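Local coordinates for fructose transport system repressor FruR (Pseudomonas putida, PDB 3O74), which is a LacI-family transcriptional regulator that probably binds specific DNA sites and takes fructose 1-phosphate as its preferred effector, at residues B[3-8]-B[59-64]; B[207-212]-B[223-228]; B[214-219]-B[227-232]. All coordinates share one frame; numbering follows the deposited sequence. Where two conformers were deposited one is given.

The three contacts pair parallel strands in the two lobes of the effector-binding fold. Contact 1 joins two parallel strands deep in the lobe that holds the N-terminus, whereas contacts 2 and 3 sit in the other lobe, with the centres of contacts 1 and 2 about 39 Å apart. Contacts 2 and 3 share Val227 and Asn228 and follow the pairing of strands 210-214 and 227-231 along its length. Contact 1 is a parallel backbone ladder between apolar layers. Contact 2, also mostly buried, combines a leucine cluster with a bridging water. The partly buried contact 3 has a single backbone bond, two alanine methyls and an aspartate.

Contact 1: B[3-8]-B[59-64]; sequences RTLGFI and CDALFV
Phe63 lies across Phe7 and Gly6 and carries much of the apolar contact. Phe63 CB touches Phe7 CD1 at 3.5 Å, the two side chains crossing at about a right angle. A chi1 of -60° sets CG anti to the carbonyl carbon, back toward the start of strand 4-9. Phe63 CD2 passes Gly6 O at 3.5 Å, and farther out Phe63 CE2 meets Leu5 CD1 at 3.9 Å, the methyl lying at the ring edge near its plane. Phe7 turns its own edge to the backbone, Phe7 CD1 standing 3.4 Å from Phe63 O. Between the parallel strands, Gly6 N donates to Ala61 O at 3.0 Å, Phe63 N to Gly6 O at 2.7 Å, and Ile8 N to Phe63 O. On the other face, Ile8 CG1 packs on Leu62 CD1, and Ile8 CB on Val64 CG2. The pair belongs to a Rossmann-like parallel sheet, where strand 4-9 lies between 61-64 and 34-39, bonded to the latter through Leu5 and Phe7. Helices 15-30 and 234-250 cover the face of Leu5, Phe7 and Phe63, and helix 44-56 packs against Ile8 and Val64.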
ATOM      1  N   ARG B   3     -17.506  -6.950  18.800  1.00 29.95           N
ATOM      2  CA  ARG B   3     -16.200  -7.575  18.621  1.00 31.48           C
ATOM      3  C   ARG B   3     -15.592  -7.211  17.276  1.00 35.78           C
ATOM      4  O   ARG B   3     -14.974  -8.040  16.605  1.00 32.27           O
ATOM      5  CB  ARG B   3     -16.285  -9.085  18.788  1.00 34.79           C
ATOM      6  CG  ARG B   3     -16.804  -9.481  20.149  1.00 36.68           C
ATOM      7  CD  ARG B   3     -16.436 -10.903  20.477  1.00 39.57           C
ATOM      8  NE  ARG B   3     -16.941 -11.283  21.789  1.00 42.15           N
ATOM      9  CZ  ARG B   3     -17.325 -12.513  22.100  1.00 39.81           C
ATOM     10  NH1 ARG B   3     -17.264 -13.468  21.185  1.00 35.33           N
ATOM     11  NH2 ARG B   3     -17.772 -12.787  23.317  1.00 43.70           N
ATOM     12  N   THR B   4     -15.787  -5.958  16.887  1.00 36.44           N
ATOM     13  CA  THR B   4     -15.138  -5.409  15.713  1.00 27.06           C
ATOM     14  C   THR B   4     -14.473  -4.103  16.111  1.00 28.73           C
ATOM     15  O   THR B   4     -14.972  -3.372  16.972  1.00 33.49           O
ATOM     16  CB  THR B   4     -16.136  -5.157  14.568  1.00 32.56           C
ATOM     17  OG1 THR B   4     -17.058  -4.131  14.953  1.00 43.24           O
ATOM     18  CG2 THR B   4     -16.911  -6.423  14.249  1.00 32.49           C
ATOM     19  N   LEU B   5     -13.335  -3.824  15.493  1.00 24.46           N
ATOM     20  CA  LEU B   5     -12.619  -2.585  15.725  1.00 25.39           C
ATOM     21  C   LEU B   5     -12.580  -1.821  14.406  1.00 25.44           C
ATOM     22  O   LEU B   5     -12.499  -2.427  13.339  1.00 27.87           O
ATOM     23  CB  LEU B   5     -11.197  -2.887  16.192  1.00 23.49           C
ATOM     24  CG  LEU B   5     -11.061  -3.932  17.302  1.00 29.72           C
ATOM     25  CD1 LEU B   5      -9.604  -4.349  17.490  1.00 27.22           C
ATOM     26  CD2 LEU B   5     -11.653  -3.410  18.602  1.00 25.78           C
ATOM     27  N   GLY B   6     -12.652  -0.497  14.474  1.00 21.50           N
ATOM     28  CA  GLY B   6     -12.549   0.316  13.274  1.00 22.64           C
ATOM     29  C   GLY B   6     -11.196   0.995  13.175  1.00 21.79           C
ATOM     30  O   GLY B   6     -10.576   1.296  14.195  1.00 20.59           O
ATOM     31  N   PHE B   7     -10.736   1.238  11.950  1.00 16.16           N
ATOM     32  CA  PHE B   7      -9.513   1.989  11.726  1.00 17.58           C
ATOM     33  C   PHE B   7      -9.731   3.015  10.616  1.00 17.59           C
ATOM     34  O   PHE B   7      -9.955   2.657   9.461  1.00 20.73           O
ATOM     35  CB  PHE B   7      -8.353   1.049  11.374  1.00 19.57           C
ATOM     36  CG  PHE B   7      -7.006   1.734  11.291  1.00 21.84           C
ATOM     37  CD1 PHE B   7      -6.809   2.998  11.833  1.00 19.84           C
ATOM     38  CD2 PHE B   7      -5.931   1.099  10.685  1.00 19.38           C
ATOM     39  CE1 PHE B   7      -5.564   3.624  11.758  1.00 21.21           C
ATOM     40  CE2 PHE B   7      -4.691   1.713  10.609  1.00 23.17           C
ATOM     41  CZ  PHE B   7      -4.505   2.978  11.149  1.00 24.89           C
ATOM     42  N   ILE B   8      -9.690   4.291  10.980  1.00 18.02           N
ATOM     43  CA  ILE B   8      -9.760   5.368  10.006  1.00 18.81           C
ATOM     44  C   ILE B   8      -8.349   5.833   9.696  1.00 20.52           C
ATOM     45  O   ILE B   8      -7.649   6.336  10.579  1.00 20.60           O
ATOM     46  CB  ILE B   8     -10.548   6.567  10.553  1.00 20.22           C
ATOM     47  CG1 ILE B   8     -12.009   6.191  10.787  1.00 19.90           C
ATOM     48  CG2 ILE B   8     -10.448   7.748   9.598  1.00 20.55           C
ATOM     49  CD1 ILE B   8     -12.827   7.307  11.409  1.00 21.11           C
ATOM     50  N   CYS B  59     -18.657  -0.284  16.599  1.00 37.96           N
ATOM     51  CA  CYS B  59     -17.365  -0.920  16.813  0.62 34.06           C
ATOM     52  C   CYS B  59     -16.953  -0.767  18.276  1.00 30.80           C
ATOM     53  O   CYS B  59     -17.271   0.234  18.911  1.00 35.83           O
ATOM     54  CB  CYS B  59     -16.300  -0.327  15.888  0.62 30.93           C
ATOM     55  SG  CYS B  59     -16.584  -0.642  14.129  0.62 51.47           S
ATOM     56  N   ASP B  60     -16.254  -1.764  18.808  1.00 28.73           N
ATOM     57  CA  ASP B  60     -15.870  -1.763  20.217  1.00 29.92           C
ATOM     58  C   ASP B  60     -14.799  -0.722  20.530  1.00 31.03           C
ATOM     59  O   ASP B  60     -14.713  -0.217  21.650  1.00 26.45           O
ATOM     60  CB  ASP B  60     -15.401  -3.155  20.642  1.00 31.99           C
ATOM     61  CG  ASP B  60     -16.515  -4.182  20.597  1.00 38.50           C
ATOM     62  OD1 ASP B  60     -17.682  -3.784  20.393  1.00 36.17           O
ATOM     63  OD2 ASP B  60     -16.221  -5.384  20.769  1.00 41.42           O
ATOM     64  N   ALA B  61     -13.981  -0.404  19.535  1.00 30.42           N
ATOM     65  CA  ALA B  61     -12.990   0.655  19.672  1.00 24.89           C
ATOM     66  C   ALA B  61     -12.638   1.194  18.298  1.00 26.06           C
ATOM     67  O   ALA B  61     -12.831   0.517  17.289  1.00 23.85           O
ATOM     68  CB  ALA B  61     -11.744   0.146  20.385  1.00 20.65           C
ATOM     69  N   LEU B  62     -12.121   2.416  18.262  1.00 19.74           N
ATOM     70  CA  LEU B  62     -11.786   3.055  16.997  1.00 17.73           C
ATOM     71  C   LEU B  62     -10.337   3.520  16.997  1.00 24.80           C
ATOM     72  O   LEU B  62      -9.922   4.316  17.852  1.00 19.44           O
ATOM     73  CB  LEU B  62     -12.723   4.238  16.739  1.00 19.69           C
ATOM     74  CG  LEU B  62     -12.532   5.088  15.483  1.00 20.68           C
ATOM     75  CD1 LEU B  62     -12.659   4.238  14.214  1.00 21.34           C
ATOM     76  CD2 LEU B  62     -13.543   6.223  15.476  1.00 24.53           C
ATOM     77  N   PHE B  63      -9.563   2.993  16.052  1.00 16.87           N
ATOM     78  CA  PHE B  63      -8.221   3.493  15.798  1.00 19.02           C
ATOM     79  C   PHE B  63      -8.343   4.596  14.765  1.00 20.29           C
ATOM     80  O   PHE B  63      -9.144   4.495  13.831  1.00 16.71           O
ATOM     81  CB  PHE B  63      -7.319   2.386  15.253  1.00 19.37           C
ATOM     82  CG  PHE B  63      -7.172   1.211  16.172  1.00 21.58           C
ATOM     83  CD1 PHE B  63      -6.420   1.311  17.333  1.00 23.86           C
ATOM     84  CD2 PHE B  63      -7.778  -0.003  15.872  1.00 24.66           C
ATOM     85  CE1 PHE B  63      -6.282   0.219  18.186  1.00 24.10           C
ATOM     86  CE2 PHE B  63      -7.639  -1.089  16.710  1.00 26.25           C
ATOM     87  CZ  PHE B  63      -6.895  -0.980  17.869  1.00 27.12           C
ATOM     88  N   VAL B  64      -7.547   5.648  14.906  1.00 18.26           N
ATOM     89  CA  VAL B  64      -7.651   6.743  13.952  1.00 21.44           C
ATOM     90  C   VAL B  64      -6.359   7.535  13.763  1.00 21.73           C
ATOM     91  O   VAL B  64      -5.688   7.896  14.726  1.00 16.07           O
ATOM     92  CB  VAL B  64      -8.822   7.704  14.321  1.00 30.56           C
ATOM     93  CG1 VAL B  64      -8.633   8.289  15.717  1.00 27.04           C
ATOM     94  CG2 VAL B  64      -8.966   8.812  13.288  1.00 32.39           C
TER

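Contact 2: B[207-212]-B[223-228]; sequences RQLQLG and LPLPVN
Leu225 and Leu211 cross at about a right angle, Leu225 CD2 pressing on Leu211 CD1 at 3.5 Å, closer than usual for two methyls. Leu225 CB is directed toward segment 207-212, and CG is held anti to the backbone N (chi1 178°). The two methyls of Leu225 divide the work. Leu225 CD1 comes up to the backbone oxygen Leu209 O at 3.3 Å. Leu225 CD2 reaches Arg207 O as well as Leu211, and also touches Leu209 CD1 at 3.8 Å, the two leucine side chains meeting at a slant. Leu211 CD1 is thus shared, for Val227 CG2 also lies against it at 3.8 Å; these two side chains stand on the same face of the sheet and are inclined to one another. Phe196 of helix 189-201 packs on Leu211 from that face.

Here strands 210-214 and 227-231 begin to run parallel in the second lobe of a periplasmic-binding-protein-like fold, with strand 183-186 on the far side of 210-214. The first direct bond of the pair is Asn228 N to Leu211 O, 3.0 Å. Just before it the backbones are too far apart for a direct bond, and one water fills the interval, donating to Leu209 O and Pro226 O and accepting from Leu211 N; the water's bond to Pro226 O measures 2.6 Å. Past the Asn228 bond, Gly212 CA makes a CA-H...O contact with Asn228 O. The amide of Asn228 is turned to other neighbours: OD1 accepts from the backbone N of Arg268 and Ile269, while ND2 bonds Ser114 OG.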
ATOM      1  N   ARG B 207      21.484  15.860 -10.614  1.00 73.33           N
ATOM      2  CA  ARG B 207      20.605  15.046  -9.773  1.00 71.37           C
ATOM      3  C   ARG B 207      21.341  14.445  -8.575  1.00 71.01           C
ATOM      4  O   ARG B 207      20.963  13.385  -8.080  1.00 71.52           O
ATOM      5  CB  ARG B 207      19.981  13.916 -10.601  1.00 69.98           C
ATOM      6  CG  ARG B 207      18.634  14.261 -11.216  1.00 70.63           C
ATOM      7  CD  ARG B 207      18.570  13.923 -12.703  1.00 70.58           C
ATOM      8  NE  ARG B 207      18.546  12.487 -12.970  1.00 68.28           N
ATOM      9  CZ  ARG B 207      18.048  11.946 -14.078  1.00 67.51           C
ATOM     10  NH1 ARG B 207      17.520  12.720 -15.017  1.00 68.36           N
ATOM     11  NH2 ARG B 207      18.069  10.630 -14.248  1.00 64.87           N
ATOM     12  N   GLN B 208      22.380  15.129  -8.105  1.00 73.98           N
ATOM     13  CA  GLN B 208      23.287  14.553  -7.112  1.00 74.92           C
ATOM     14  C   GLN B 208      23.286  15.246  -5.742  1.00 71.99           C
ATOM     15  O   GLN B 208      24.344  15.622  -5.228  1.00 75.14           O
ATOM     16  CB  GLN B 208      24.708  14.501  -7.683  1.00 79.12           C
ATOM     17  CG  GLN B 208      25.102  15.751  -8.457  1.00 83.69           C
ATOM     18  CD  GLN B 208      26.080  15.461  -9.582  1.00 86.57           C
ATOM     19  OE1 GLN B 208      27.133  16.089  -9.684  1.00 87.83           O
ATOM     20  NE2 GLN B 208      25.734  14.502 -10.435  1.00 85.94           N
ATOM     21  N   LEU B 209      22.104  15.400  -5.151  1.00 63.45           N
ATOM     22  CA  LEU B 209      21.988  15.955  -3.801  1.00 55.28           C
ATOM     23  C   LEU B 209      22.063  14.897  -2.700  1.00 46.85           C
ATOM     24  O   LEU B 209      21.923  13.702  -2.959  1.00 46.81           O
ATOM     25  CB  LEU B 209      20.699  16.775  -3.645  1.00 56.61           C
ATOM     26  CG  LEU B 209      19.424  16.394  -4.407  1.00 55.21           C
ATOM     27  CD1 LEU B 209      19.229  14.893  -4.512  1.00 53.30           C
ATOM     28  CD2 LEU B 209      18.210  17.055  -3.763  1.00 55.07           C
ATOM     29  N   GLN B 210      22.294  15.356  -1.472  1.00 45.25           N
ATOM     30  CA  GLN B 210      22.182  14.509  -0.287  1.00 41.89           C
ATOM     31  C   GLN B 210      20.709  14.385   0.087  1.00 36.34           C
ATOM     32  O   GLN B 210      20.054  15.394   0.349  1.00 36.63           O
ATOM     33  CB  GLN B 210      22.946  15.128   0.882  1.00 43.83           C
ATOM     34  CG  GLN B 210      24.437  15.286   0.647  1.00 55.52           C
ATOM     35  CD  GLN B 210      25.225  14.072   1.088  1.00 60.35           C
ATOM     36  OE1 GLN B 210      25.570  13.213   0.278  1.00 63.17           O
ATOM     37  NE2 GLN B 210      25.518  13.996   2.380  1.00 61.67           N
ATOM     38  N   LEU B 211      20.193  13.158   0.127  1.00 32.36           N
ATOM     39  CA  LEU B 211      18.766  12.939   0.367  1.00 32.12           C
ATOM     40  C   LEU B 211      18.461  12.188   1.655  1.00 33.51           C
ATOM     41  O   LEU B 211      19.124  11.207   1.992  1.00 35.25           O
ATOM     42  CB  LEU B 211      18.130  12.182  -0.799  1.00 31.87           C
ATOM     43  CG  LEU B 211      17.855  12.935  -2.095  1.00 40.94           C
ATOM     44  CD1 LEU B 211      17.213  11.996  -3.098  1.00 41.77           C
ATOM     45  CD2 LEU B 211      16.961  14.134  -1.832  1.00 47.22           C
ATOM     46  N   GLY B 212      17.426  12.644   2.351  1.00 27.91           N
ATOM     47  CA  GLY B 212      16.939  11.971   3.538  1.00 25.97           C
ATOM     48  C   GLY B 212      15.427  12.070   3.599  1.00 30.38           C
ATOM     49  O   GLY B 212      14.850  13.092   3.221  1.00 29.03           O
ATOM     50  N   LEU B 223      18.803   2.305  -5.970  1.00 42.07           N
ATOM     51  CA  LEU B 223      19.053   3.652  -6.473  1.00 42.50           C
ATOM     52  C   LEU B 223      20.539   3.971  -6.456  1.00 43.56           C
ATOM     53  O   LEU B 223      21.217   3.716  -5.461  1.00 50.03           O
ATOM     54  CB  LEU B 223      18.316   4.698  -5.633  1.00 45.37           C
ATOM     55  CG  LEU B 223      16.899   5.101  -6.027  1.00 47.28           C
ATOM     56  CD1 LEU B 223      16.537   6.393  -5.317  1.00 48.56           C
ATOM     57  CD2 LEU B 223      16.792   5.271  -7.529  1.00 45.25           C
ATOM     58  N   PRO B 224      21.051   4.535  -7.559  1.00 47.21           N
ATOM     59  CA  PRO B 224      22.425   5.043  -7.588  1.00 48.40           C
ATOM     60  C   PRO B 224      22.556   6.200  -6.606  1.00 46.75           C
ATOM     61  O   PRO B 224      23.583   6.363  -5.948  1.00 47.24           O
ATOM     62  CB  PRO B 224      22.581   5.555  -9.023  1.00 49.74           C
ATOM     63  CG  PRO B 224      21.532   4.845  -9.804  1.00 48.14           C
ATOM     64  CD  PRO B 224      20.385   4.672  -8.864  1.00 44.52           C
ATOM     65  N   LEU B 225      21.498   7.001  -6.521  1.00 45.56           N
ATOM     66  CA  LEU B 225      21.411   8.082  -5.556  1.00 44.71           C
ATOM     67  C   LEU B 225      21.010   7.525  -4.197  1.00 47.49           C
ATOM     68  O   LEU B 225      19.876   7.084  -4.015  1.00 45.54           O
ATOM     69  CB  LEU B 225      20.384   9.110  -6.026  1.00 48.16           C
ATOM     70  CG  LEU B 225      20.111  10.301  -5.108  1.00 52.20           C
ATOM     71  CD1 LEU B 225      21.416  10.918  -4.638  1.00 56.98           C
ATOM     72  CD2 LEU B 225      19.251  11.329  -5.823  1.00 52.21           C
ATOM     73  N   PRO B 226      21.946   7.536  -3.237  1.00 44.33           N
ATOM     74  CA  PRO B 226      21.682   6.979  -1.907  1.00 43.54           C
ATOM     75  C   PRO B 226      20.743   7.865  -1.094  1.00 43.73           C
ATOM     76  O   PRO B 226      20.898   9.086  -1.082  1.00 40.01           O
ATOM     77  CB  PRO B 226      23.069   6.946  -1.261  1.00 45.01           C
ATOM     78  CG  PRO B 226      23.830   8.028  -1.947  1.00 44.00           C
ATOM     79  CD  PRO B 226      23.318   8.060  -3.358  1.00 44.52           C
ATOM     80  N   VAL B 227      19.781   7.247  -0.417  1.00 38.03           N
ATOM     81  CA  VAL B 227      18.821   7.986   0.392  1.00 35.35           C
ATOM     82  C   VAL B 227      18.763   7.438   1.819  1.00 32.65           C
ATOM     83  O   VAL B 227      18.488   6.257   2.026  1.00 33.90           O
ATOM     84  CB  VAL B 227      17.409   7.913  -0.231  1.00 29.22           C
ATOM     85  CG1 VAL B 227      16.399   8.645   0.638  1.00 29.77           C
ATOM     86  CG2 VAL B 227      17.413   8.481  -1.643  1.00 29.03           C
ATOM     87  N   ASN B 228      19.026   8.293   2.801  1.00 30.15           N
ATOM     88  CA  ASN B 228      18.849   7.914   4.198  1.00 35.82           C
ATOM     89  C   ASN B 228      17.373   7.944   4.575  1.00 34.67           C
ATOM     90  O   ASN B 228      16.654   8.874   4.218  1.00 35.45           O
ATOM     91  CB  ASN B 228      19.647   8.837   5.114  1.00 34.85           C
ATOM     92  CG  ASN B 228      21.133   8.536   5.092  1.00 38.84           C
ATOM     93  OD1 ASN B 228      21.582   7.595   4.438  1.00 35.65           O
ATOM     94  ND2 ASN B 228      21.901   9.332   5.816  1.00 35.03           N
TER
HETATM   95  O   HOH W   1      22.171  11.347  -1.529  1.00 43.11           O

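Contact 3: B[214-219]-B[227-232]; sequences FGDNQL and VNAMAQ
Met230 O is held by two donors, Gly215 N at 2.9 Å across the contact and Arg263 NH1 from strand 257-266. Gly215 N approaches from above the carbonyl plane, 49° out of it. This bond belongs to the parallel bridge of Phe214 with Met230, near the end of strand 210-214. Phe214 and Met230, a selenomethionine, send their side chains to the same face, toward helix 104-116. At Gly215 the backbone turns with a positive phi of 78° and leaves the sheet, and its carbonyl ends against a methyl: Gly215 O lies 3.1 Å from Ala229 CB and has no hydrogen-bonding partner in the model.

Asp216 then folds back over the strand. Asp216 CB rests on two alanines, 3.9 Å from Ala229 CB and 4.0 Å from Ala231 CB. A chi1 of -167° puts CG anti to the backbone N and beside Ala229 CB; OD1 of Asp216 lies 3.7 Å from Ala229 CB. The same Asp216 OD1 accepts Asn217 N at 2.6 Å, met from above the carboxylate plane, and forms a salt bridge with Arg268 NH2.

The loop 214-219 thus leaves strand 210-214 and passes beside strand 227-231. The chemistry is lopsided: apolar methyls support one part of Asp216, while an N-H and an arginine grip OD1, which would be expected to stabilise a negative carboxylate and limit its rotation.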
ATOM      1  N   PHE B 214      11.525  10.464   5.629  1.00 32.75           N
ATOM      2  CA  PHE B 214      10.780   9.612   6.541  1.00 29.38           C
ATOM      3  C   PHE B 214      10.156   8.488   5.735  1.00 30.53           C
ATOM      4  O   PHE B 214       9.817   8.666   4.564  1.00 24.68           O
ATOM      5  CB  PHE B 214       9.700  10.409   7.266  1.00 25.56           C
ATOM      6  CG  PHE B 214      10.214  11.198   8.432  1.00 31.33           C
ATOM      7  CD1 PHE B 214      11.044  12.290   8.237  1.00 35.87           C
ATOM      8  CD2 PHE B 214       9.859  10.852   9.726  1.00 29.41           C
ATOM      9  CE1 PHE B 214      11.517  13.020   9.317  1.00 37.53           C
ATOM     10  CE2 PHE B 214      10.325  11.574  10.803  1.00 35.24           C
ATOM     11  CZ  PHE B 214      11.155  12.659  10.600  1.00 37.79           C
ATOM     12  N   GLY B 215       9.997   7.331   6.362  1.00 29.12           N
ATOM     13  CA  GLY B 215       9.532   6.162   5.644  1.00 29.25           C
ATOM     14  C   GLY B 215      10.678   5.577   4.847  1.00 38.20           C
ATOM     15  O   GLY B 215      11.781   6.120   4.828  1.00 41.39           O
ATOM     16  N   ASP B 216      10.419   4.461   4.182  1.00 40.39           N
ATOM     17  CA  ASP B 216      11.464   3.774   3.452  1.00 39.80           C
ATOM     18  C   ASP B 216      10.836   2.969   2.333  1.00 45.09           C
ATOM     19  O   ASP B 216       9.618   2.799   2.281  1.00 52.33           O
ATOM     20  CB  ASP B 216      12.252   2.857   4.388  1.00 42.79           C
ATOM     21  CG  ASP B 216      13.540   2.352   3.766  1.00 48.16           C
ATOM     22  OD1 ASP B 216      13.900   2.822   2.664  1.00 41.83           O
ATOM     23  OD2 ASP B 216      14.196   1.487   4.382  1.00 50.67           O
ATOM     24  N   ASN B 217      11.674   2.476   1.435  1.00 37.33           N
ATOM     25  CA  ASN B 217      11.195   1.732   0.293  1.00 34.47           C
ATOM     26  C   ASN B 217      12.297   0.824  -0.216  1.00 32.16           C
ATOM     27  O   ASN B 217      13.449   1.241  -0.351  1.00 29.16           O
ATOM     28  CB  ASN B 217      10.738   2.694  -0.800  1.00 40.88           C
ATOM     29  CG  ASN B 217       9.802   2.046  -1.792  1.00 42.59           C
ATOM     30  OD1 ASN B 217      10.236   1.337  -2.699  1.00 43.10           O
ATOM     31  ND2 ASN B 217       8.507   2.284  -1.623  1.00 47.78           N
ATOM     32  N   GLN B 218      11.935  -0.421  -0.490  1.00 29.43           N
ATOM     33  CA  GLN B 218      12.888  -1.445  -0.886  1.00 32.64           C
ATOM     34  C   GLN B 218      13.768  -1.003  -2.052  1.00 33.00           C
ATOM     35  O   GLN B 218      14.976  -1.240  -2.054  1.00 36.12           O
ATOM     36  CB  GLN B 218      12.135  -2.719  -1.265  1.00 37.58           C
ATOM     37  CG  GLN B 218      12.997  -3.777  -1.907  1.00 39.93           C
ATOM     38  CD  GLN B 218      12.180  -4.930  -2.454  1.00 35.55           C
ATOM     39  OE1 GLN B 218      10.998  -4.780  -2.759  1.00 35.01           O
ATOM     40  NE2 GLN B 218      12.809  -6.087  -2.582  1.00 35.22           N
ATOM     41  N   LEU B 219      13.161  -0.362  -3.043  1.00 37.10           N
ATOM     42  CA  LEU B 219      13.880  -0.036  -4.269  1.00 44.95           C
ATOM     43  C   LEU B 219      14.937   1.053  -4.063  1.00 44.65           C
ATOM     44  O   LEU B 219      15.772   1.287  -4.936  1.00 46.07           O
ATOM     45  CB  LEU B 219      12.908   0.307  -5.407  1.00 46.41           C
ATOM     46  CG  LEU B 219      11.843  -0.754  -5.706  1.00 44.11           C
ATOM     47  CD1 LEU B 219      11.189  -0.510  -7.058  1.00 40.94           C
ATOM     48  CD2 LEU B 219      12.447  -2.146  -5.661  1.00 49.25           C
ATOM     49  N   VAL B 227      19.781   7.247  -0.417  1.00 38.03           N
ATOM     50  CA  VAL B 227      18.821   7.986   0.392  1.00 35.35           C
ATOM     51  C   VAL B 227      18.763   7.438   1.819  1.00 32.65           C
ATOM     52  O   VAL B 227      18.488   6.257   2.026  1.00 33.90           O
ATOM     53  CB  VAL B 227      17.409   7.913  -0.231  1.00 29.22           C
ATOM     54  CG1 VAL B 227      16.399   8.645   0.638  1.00 29.77           C
ATOM     55  CG2 VAL B 227      17.413   8.481  -1.643  1.00 29.03           C
ATOM     56  N   ASN B 228      19.026   8.293   2.801  1.00 30.15           N
ATOM     57  CA  ASN B 228      18.849   7.914   4.198  1.00 35.82           C
ATOM     58  C   ASN B 228      17.373   7.944   4.575  1.00 34.67           C
ATOM     59  O   ASN B 228      16.654   8.874   4.218  1.00 35.45           O
ATOM     60  CB  ASN B 228      19.647   8.837   5.114  1.00 34.85           C
ATOM     61  CG  ASN B 228      21.133   8.536   5.092  1.00 38.84           C
ATOM     62  OD1 ASN B 228      21.582   7.595   4.438  1.00 35.65           O
ATOM     63  ND2 ASN B 228      21.901   9.332   5.816  1.00 35.03           N
ATOM     64  N   ALA B 229      16.924   6.928   5.304  1.00 32.37           N
ATOM     65  CA  ALA B 229      15.506   6.792   5.616  1.00 31.78           C
ATOM     66  C   ALA B 229      15.243   6.450   7.081  1.00 35.17           C
ATOM     67  O   ALA B 229      15.951   5.644   7.677  1.00 37.62           O
ATOM     68  CB  ALA B 229      14.864   5.756   4.704  1.00 28.90           C
HETATM   69  N   MSE B 230      14.213   7.073   7.648  1.00 33.18           N
HETATM   70  CA  MSE B 230      13.776   6.787   9.011  1.00 28.70           C
HETATM   71  C   MSE B 230      12.443   6.044   8.969  1.00 30.30           C
HETATM   72  O   MSE B 230      11.399   6.661   8.780  1.00 26.66           O
HETATM   73  CB  MSE B 230      13.607   8.089   9.792  1.00 29.34           C
HETATM   74  CG  MSE B 230      14.902   8.711  10.280  1.00 36.64           C
HETATM   75 SE   MSE B 230      15.610   7.764  11.823  0.41 27.35          SE
HETATM   76  CE  MSE B 230      17.049   8.988  12.276  1.00 52.86           C
ATOM     77  N   ALA B 231      12.481   4.725   9.147  1.00 33.21           N
ATOM     78  CA  ALA B 231      11.284   3.893   9.026  1.00 29.88           C
ATOM     79  C   ALA B 231      10.577   3.643  10.363  1.00 28.34           C
ATOM     80  O   ALA B 231      11.220   3.528  11.401  1.00 30.49           O
ATOM     81  CB  ALA B 231      11.627   2.573   8.351  1.00 32.18           C
ATOM     82  N   GLN B 232       9.250   3.551  10.322  1.00 31.25           N
ATOM     83  CA  GLN B 232       8.462   3.216  11.502  1.00 29.72           C
ATOM     84  C   GLN B 232       8.658   1.758  11.878  1.00 30.52           C
ATOM     85  O   GLN B 232       8.840   0.909  11.009  1.00 31.01           O
ATOM     86  CB  GLN B 232       6.970   3.437  11.238  1.00 33.36           C
ATOM     87  CG  GLN B 232       6.560   4.858  10.894  1.00 41.56           C
ATOM     88  CD  GLN B 232       5.049   4.998  10.756  1.00 45.17           C
ATOM     89  OE1 GLN B 232       4.288   4.380  11.500  1.00 49.34           O
ATOM     90  NE2 GLN B 232       4.613   5.814   9.804  1.00 45.89           N
TER